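Local coordinates for A-type flavoprotein (Giardia intestinalis, PDB 2Q9U) that probably reduces and so scavenges oxygen, passing electrons from a flavin mononucleotide to a mu-oxo-diiron centre, at residues 78-83 against 136-141. Sequence-based numbering, arbitrary orientation.
Sequences IKYVVM and LKIGKR
The aromatic ring of Y80, from the strand 80-82, meets L136 on strand 136-137, the outermost strand of the six-stranded sheet, and I138 in the loop that follows. Apolar contacts dominate. Both methyls of L136 are pressed against one face of the tyrosine: CD2 stands over the middle of the ring in a CH-pi contact, 4.0 Å from the Y80 centroid and 9° from its normal, while CD1 reaches further out, 3.7 Å from CZ of Y80. This forked fit follows from the leucine torsions, which hold CG of L136 anti to the backbone N (chi1 179°) and spread the two methyls along the CG-to-OH direction of the ring. I138 adds a lighter contact, its CG2 approaching CD2 of Y80 obliquely at 3.9 Å. On the opposite face, K79 lays the aliphatic CG of its own side chain toward the ring's rim, so the phenol lies between a leucine and a lysine methylene.

Polar contact between the segments is carried by one water. It is hydrogen-bonded to OH of Y80 (2.6 Å) and donates to the carbonyl O of K137 (2.5 Å).

Within its own sheet Y80 also rests on T105 and V107 of the adjacent strand 105-108, as L136 does on F145 of strand 142-147. Y80 on L136, and L136 on V107, join the two sheets of the metallo-beta-lactamase-like domain, packed face to face as a sandwich, at the edge strand 136-137 and away from the diiron site. The chemistry implies a mostly apolar seam between sheets, in which the tyrosine gives its face to the leucine methyls and the water links the tyrosine hydroxyl to a carbonyl too distant for a direct bond.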
loop_
_atom_site.group_PDB
_atom_site.type_symbol
_atom_site.label_atom_id
_atom_site.label_comp_id
_atom_site.label_asym_id
_atom_site.label_seq_id
_atom_site.Cartn_x
_atom_site.Cartn_y
_atom_site.Cartn_z
ATOM N N ILE A 78 -15.291 37.539 -17.979
ATOM C CA ILE A 78 -15.527 36.292 -18.706
ATOM C C ILE A 78 -16.965 36.287 -19.233
ATOM O O ILE A 78 -17.924 36.435 -18.446
ATOM C CB ILE A 78 -15.256 35.047 -17.798
ATOM C CG1 ILE A 78 -13.808 35.083 -17.250
ATOM C CG2 ILE A 78 -15.598 33.724 -18.549
ATOM C CD1 ILE A 78 -12.687 34.944 -18.329
ATOM N N LYS A 79 -17.108 36.152 -20.549
ATOM C CA LYS A 79 -18.437 36.113 -21.206
ATOM C C LYS A 79 -19.010 34.697 -21.342
ATOM O O LYS A 79 -20.213 34.499 -21.173
ATOM C CB LYS A 79 -18.395 36.801 -22.587
ATOM C CG LYS A 79 -19.696 36.617 -23.462
ATOM C CD LYS A 79 -20.922 37.317 -22.815
ATOM C CE LYS A 79 -22.223 37.065 -23.590
ATOM N NZ LYS A 79 -23.323 37.883 -22.958
ATOM N N TYR A 80 -18.152 33.724 -21.669
ATOM C CA TYR A 80 -18.588 32.332 -21.856
ATOM C C TYR A 80 -17.705 31.351 -21.083
ATOM O O TYR A 80 -16.457 31.474 -21.053
ATOM C CB TYR A 80 -18.584 31.924 -23.341
ATOM C CG TYR A 80 -19.518 32.745 -24.207
ATOM C CD1 TYR A 80 -20.909 32.652 -24.053
ATOM C CD2 TYR A 80 -19.016 33.615 -25.171
ATOM C CE1 TYR A 80 -21.772 33.427 -24.847
ATOM C CE2 TYR A 80 -19.873 34.381 -25.974
ATOM C CZ TYR A 80 -21.249 34.285 -25.796
ATOM O OH TYR A 80 -22.084 35.055 -26.596
ATOM N N VAL A 81 -18.361 30.383 -20.469
ATOM C CA VAL A 81 -17.681 29.181 -19.941
ATOM C C VAL A 81 -18.302 27.997 -20.663
ATOM O O VAL A 81 -19.493 27.693 -20.497
ATOM C CB VAL A 81 -17.836 29.028 -18.427
ATOM C CG1 VAL A 81 -17.052 27.794 -17.934
ATOM C CG2 VAL A 81 -17.361 30.290 -17.711
ATOM N N VAL A 82 -17.486 27.359 -21.490
ATOM C CA VAL A 82 -17.899 26.226 -22.277
ATOM C C VAL A 82 -17.605 24.943 -21.503
ATOM O O VAL A 82 -16.457 24.687 -21.120
ATOM C CB VAL A 82 -17.151 26.176 -23.623
ATOM C CG1 VAL A 82 -17.451 24.883 -24.371
ATOM C CG2 VAL A 82 -17.442 27.434 -24.497
ATOM N N MET A 83 -18.636 24.117 -21.347
ATOM C CA MET A 83 -18.543 22.844 -20.624
ATOM C C MET A 83 -18.769 21.665 -21.560
ATOM O O MET A 83 -19.824 21.537 -22.152
ATOM C CB MET A 83 -19.561 22.824 -19.454
ATOM C CG MET A 83 -19.273 23.862 -18.347
ATOM S SD MET A 83 -17.647 23.737 -17.564
ATOM C CE MET A 83 -17.791 22.185 -16.676
ATOM N N LEU A 136 -20.943 29.523 -32.257
ATOM C CA LEU A 136 -20.805 30.579 -31.273
ATOM C C LEU A 136 -19.706 31.555 -31.648
ATOM O O LEU A 136 -18.527 31.191 -31.696
ATOM C CB LEU A 136 -20.524 30.005 -29.885
ATOM C CG LEU A 136 -20.330 31.073 -28.794
ATOM C CD1 LEU A 136 -21.570 31.953 -28.641
ATOM C CD2 LEU A 136 -19.965 30.434 -27.448
ATOM N N LYS A 137 -20.086 32.811 -31.887
ATOM C CA LYS A 137 -19.101 33.826 -32.207
ATOM C C LYS A 137 -18.480 34.414 -30.936
ATOM O O LYS A 137 -19.193 34.877 -30.040
ATOM C CB LYS A 137 -19.726 34.927 -33.101
ATOM C CG LYS A 137 -18.667 35.882 -33.634
ATOM C CD LYS A 137 -19.193 36.684 -34.824
ATOM C CE LYS A 137 -18.113 36.785 -35.914
ATOM N NZ LYS A 137 -18.063 35.565 -36.805
ATOM N N ILE A 138 -17.148 34.403 -30.843
ATOM C CA ILE A 138 -16.492 34.930 -29.639
ATOM C C ILE A 138 -15.575 36.098 -29.954
ATOM O O ILE A 138 -14.887 36.599 -29.075
ATOM C CB ILE A 138 -15.773 33.833 -28.770
ATOM C CG1 ILE A 138 -14.589 33.230 -29.536
ATOM C CG2 ILE A 138 -16.781 32.776 -28.276
ATOM C CD1 ILE A 138 -13.614 32.339 -28.685
ATOM N N GLY A 139 -15.605 36.538 -31.215
ATOM C CA GLY A 139 -14.842 37.705 -31.687
ATOM C C GLY A 139 -14.192 37.406 -33.014
ATOM O O GLY A 139 -14.877 37.182 -34.010
ATOM N N LYS A 140 -12.859 37.393 -33.025
ATOM C CA LYS A 140 -12.090 36.905 -34.168
ATOM C C LYS A 140 -12.366 35.424 -34.408
ATOM O O LYS A 140 -12.340 34.955 -35.551
ATOM C CB LYS A 140 -10.584 37.148 -33.954
ATOM C CG LYS A 140 -10.266 38.606 -33.745
ATOM C CD LYS A 140 -9.002 39.035 -34.487
ATOM C CE LYS A 140 -9.216 40.405 -35.147
ATOM N NZ LYS A 140 -10.292 40.345 -36.201
ATOM N N ARG A 141 -12.650 34.694 -33.332
ATOM C CA ARG A 141 -12.854 33.250 -33.418
ATOM C C ARG A 141 -14.339 32.886 -33.372
ATOM O O ARG A 141 -15.175 33.655 -32.896
ATOM C CB ARG A 141 -12.080 32.509 -32.302
ATOM C CG ARG A 141 -10.561 32.713 -32.345
ATOM C CD ARG A 141 -9.878 32.061 -31.132
ATOM N NE ARG A 141 -8.460 32.408 -30.970
ATOM C CZ ARG A 141 -8.024 33.547 -30.426
ATOM N NH1 ARG A 141 -8.884 34.497 -30.068
ATOM N NH2 ARG A 141 -6.714 33.761 -30.276
HETATM O O HOH W 1 -21.222 35.909 -28.913
#